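Local coordinates for transcriptional regulator (Streptococcus dysgalactiae, PDB 4YV6), which acts as a receptor for SHP pheromones and is an Rgg-family transcriptional regulator that binds DNA through a helix-turn-helix domain, at the interface of chains A and B. Numbering follows the deposited sequence. Chains: chain A/B, Transcriptional regulator.

Contact 1: the interface of chains A and B. Residues chain A 12, 61, 65; chain B 139, 172, 180.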
loop_
_atom_site.group_PDB
_atom_site.type_symbol
_atom_site.label_atom_id
_atom_site.label_comp_id
_atom_site.label_asym_id
_atom_site.label_seq_id
_atom_site.Cartn_x
_atom_site.Cartn_y
_atom_site.Cartn_z
ATOM N N LEU A 12 3.733 -4.906 -21.002
ATOM C CA LEU A 12 2.808 -3.967 -20.378
ATOM C C LEU A 12 2.111 -3.105 -21.428
ATOM O O LEU A 12 0.940 -2.755 -21.278
ATOM C CB LEU A 12 3.543 -3.079 -19.372
ATOM C CG LEU A 12 3.943 -3.741 -18.050
ATOM C CD1 LEU A 12 4.843 -2.814 -17.245
ATOM C CD2 LEU A 12 2.712 -4.124 -17.239
ATOM N N GLU A 61 4.010 0.848 -9.937
ATOM C CA GLU A 61 3.298 -0.290 -10.499
ATOM C C GLU A 61 4.226 -1.089 -11.407
ATOM O O GLU A 61 4.114 -2.310 -11.510
ATOM C CB GLU A 61 2.070 0.196 -11.273
ATOM C CG GLU A 61 1.023 -0.864 -11.553
ATOM C CD GLU A 61 -0.249 -0.271 -12.135
ATOM O OE1 GLU A 61 -0.157 0.592 -13.033
ATOM O OE2 GLU A 61 -1.344 -0.660 -11.685
ATOM N N THR A 65 5.156 -5.285 -11.055
ATOM C CA THR A 65 5.026 -6.259 -12.133
ATOM C C THR A 65 6.387 -6.807 -12.551
ATOM O O THR A 65 7.258 -6.058 -12.993
ATOM C CB THR A 65 4.331 -5.645 -13.367
ATOM O OG1 THR A 65 5.091 -4.527 -13.845
ATOM C CG2 THR A 65 2.920 -5.185 -13.018
ATOM N N GLN B 139 -3.913 -7.205 -18.512
ATOM C CA GLN B 139 -3.501 -6.993 -17.127
ATOM C C GLN B 139 -4.046 -5.671 -16.591
ATOM O O GLN B 139 -3.657 -4.597 -17.045
ATOM C CB GLN B 139 -1.976 -7.015 -17.012
ATOM C CG GLN B 139 -1.461 -6.883 -15.586
ATOM C CD GLN B 139 0.052 -6.825 -15.514
ATOM O OE1 GLN B 139 0.630 -5.781 -15.212
ATOM N NE2 GLN B 139 0.701 -7.949 -15.791
ATOM N N ALA B 172 -2.349 -6.994 -11.018
ATOM C CA ALA B 172 -0.994 -7.220 -10.523
ATOM C C ALA B 172 -0.750 -6.494 -9.206
ATOM O O ALA B 172 -1.217 -5.371 -9.003
ATOM C CB ALA B 172 0.026 -6.777 -11.561
ATOM N N ASN B 180 -3.095 -1.810 -5.479
ATOM C CA ASN B 180 -4.072 -2.295 -6.450
ATOM C C ASN B 180 -4.947 -3.406 -5.883
ATOM O O ASN B 180 -6.123 -3.505 -6.219
ATOM C CB ASN B 180 -3.370 -2.788 -7.716
ATOM C CG ASN B 180 -2.827 -1.653 -8.563
ATOM O OD1 ASN B 180 -3.039 -0.479 -8.257
ATOM N ND2 ASN B 180 -2.109 -1.997 -9.628
#

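Contact 2: the interface of chains A and B. Residues chain A 42-44; chain B 43-45, 47.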
loop_
_atom_site.group_PDB
_atom_site.type_symbol
_atom_site.label_atom_id
_atom_site.label_comp_id
_atom_site.label_asym_id
_atom_site.label_seq_id
_atom_site.Cartn_x
_atom_site.Cartn_y
_atom_site.Cartn_z
ATOM N N GLU A 42 20.229 2.429 -24.993
ATOM C CA GLU A 42 20.105 2.903 -23.621
ATOM C C GLU A 42 18.956 3.893 -23.519
ATOM O O GLU A 42 18.973 4.931 -24.183
ATOM C CB GLU A 42 21.395 3.581 -23.151
ATOM C CG GLU A 42 22.478 2.645 -22.640
ATOM C CD GLU A 42 23.624 3.392 -21.975
ATOM O OE1 GLU A 42 23.456 4.590 -21.656
ATOM O OE2 GLU A 42 24.692 2.781 -21.769
ATOM N N ILE A 43 17.960 3.578 -22.699
ATOM C CA ILE A 43 16.922 4.548 -22.375
ATOM C C ILE A 43 17.246 5.165 -21.023
ATOM O O ILE A 43 17.637 4.467 -20.090
ATOM C CB ILE A 43 15.507 3.918 -22.347
ATOM C CG1 ILE A 43 14.447 5.017 -22.495
ATOM C CG2 ILE A 43 15.275 3.115 -21.065
ATOM C CD1 ILE A 43 13.017 4.510 -22.582
ATOM N N SER A 44 17.108 6.482 -20.929
ATOM C CA SER A 44 17.239 7.161 -19.650
ATOM C C SER A 44 15.948 6.961 -18.868
ATOM O O SER A 44 14.879 6.801 -19.461
ATOM C CB SER A 44 17.532 8.649 -19.848
ATOM O OG SER A 44 16.510 9.274 -20.605
ATOM N N ILE B 43 23.021 8.675 -17.638
ATOM C CA ILE B 43 23.198 7.228 -17.618
ATOM C C ILE B 43 21.898 6.521 -17.977
ATOM O O ILE B 43 20.820 7.116 -17.919
ATOM C CB ILE B 43 23.678 6.741 -16.236
ATOM C CG1 ILE B 43 22.707 7.204 -15.141
ATOM C CG2 ILE B 43 25.089 7.251 -15.964
ATOM C CD1 ILE B 43 22.986 6.619 -13.774
ATOM N N SER B 44 22.005 5.251 -18.352
ATOM C CA SER B 44 20.834 4.441 -18.655
ATOM C C SER B 44 20.029 4.195 -17.392
ATOM O O SER B 44 20.538 4.339 -16.281
ATOM C CB SER B 44 21.242 3.106 -19.273
ATOM O OG SER B 44 22.056 2.371 -18.379
ATOM N N CYS B 45 18.772 3.810 -17.566
ATOM C CA CYS B 45 17.923 3.499 -16.430
ATOM C C CYS B 45 18.399 2.208 -15.777
ATOM O O CYS B 45 18.354 2.067 -14.557
ATOM C CB CYS B 45 16.463 3.378 -16.863
ATOM S SG CYS B 45 15.285 3.366 -15.493
ATOM N N ARG B 47 21.402 1.199 -15.481
ATOM C CA ARG B 47 22.574 1.498 -14.668
ATOM C C ARG B 47 22.200 2.283 -13.411
ATOM O O ARG B 47 22.834 2.126 -12.368
ATOM C CB ARG B 47 23.608 2.270 -15.492
ATOM C CG ARG B 47 24.399 1.392 -16.452
ATOM C CD ARG B 47 25.408 2.195 -17.254
ATOM N NE ARG B 47 26.386 1.335 -17.916
ATOM C CZ ARG B 47 26.215 0.774 -19.110
ATOM N NH1 ARG B 47 25.096 0.971 -19.796
ATOM N NH2 ARG B 47 27.170 0.008 -19.622
#

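Contact 1: the interface of chains A and B
Helix 8-15, helix 59-64 and A:Thr65 just after it in chain A meet the loops at B:Gln139 and B:Ala172 and the start of helix 179-197 in chain B. A hydrogen bond joins A:Glu61 to B:Asn180. The side-chain amide nitrogen ND2 of B:Asn180 donates to the carboxylate oxygen OE2 of A:Glu61 at 2.6 Å, with 152° at the hydrogen. The acceptor lies almost in the amide plane, and OE2 receives the N-H on its anti lone pair, the one facing away from OE1. The two side chains cross at about a right angle, and the planes of carboxylate and amide are 66° apart. A:Glu61 reaches this partner with CG anti to the backbone N (chi1 -162°) and the chain extended beyond it.

The rest of the patch is packing. The extended side chain of B:Gln139 brings its amide oxygen OE1 up against two adjacent chain A methyls. OE1 of B:Gln139 lies 3.3 Å from CD2 of A:Leu12. The same OE1 of B:Gln139 is 3.2 Å from CG2 of A:Thr65. That threonine methyl also touches CB of B:Ala172 at 3.6 Å. Within chain A, the hydroxyl OG1 of A:Thr65 turns back to make a weak bond to the carbonyl oxygen of A:Glu61. The site lies where the N-terminal helix-turn-helix region of chain A rests on the helical C-terminal region of chain B.

Contact 2: the interface of chains A and B
A:Ile43 and B:Cys45 join the two helix-turn-helix regions of this Rgg-family regulator, in the segment 42-44 and the start of helix 45-54. A hydrogen bond across the contact is made by backbone atoms: the amide N of B:Cys45 donates to the carbonyl O of A:Ile43 at 2.8 Å. The donor lies in the carbonyl plane and nearly in line with the C=O bond, at an angle of 159°. Because this amide belongs to the first residue of helix 45-54, the chain A carbonyl meets the amino end of a chain B helix, where the helix dipole would be expected to strengthen the bond.

Charge pairing adds a salt bridge between A:Glu42 and B:Arg47, with the carboxylate oxygen OE2 2.7 Å from the guanidinium nitrogen NH1. The side chains cross at about a right angle, and their flat ends are tilted 41° apart instead of lying in the paired, coplanar arrangement. The N-H of NH1 does not point at OE2, and A:Glu42 is poorly ordered, so the link is best read as electrostatic and its detailed geometry as uncertain.

Van der Waals contact is concentrated on B:Ser44, over whose CB the outer part of A:Glu42 passes; CD of A:Glu42 lies 3.6 Å from CB of B:Ser44.

Inside chain B, the hydroxyl OG of B:Ser44 accepts the amide N-H of B:Arg47 at 3.2 Å, an N-cap that closes the first turn of the helix and may steady the turn that carries B:Arg47. A chi1 of 61° places OG between the backbone N and the carbonyl carbon, turned toward that amide.

The C-alpha centres of contact 1 and contact 2 lie about 22 Å apart, and the two share no residue. On the chain A side both draw on the helix-turn-helix region, but they face different parts of chain B. In the deposited two-chain assembly, the helix-turn-helix region of one chain thus touches both the equivalent region of the other, in contact 2, and its C-terminal region, in contact 1. If this is the dimer that acts in the cell, these contacts and their two-fold twins would be expected to fix the relative placement of the two DNA-binding regions.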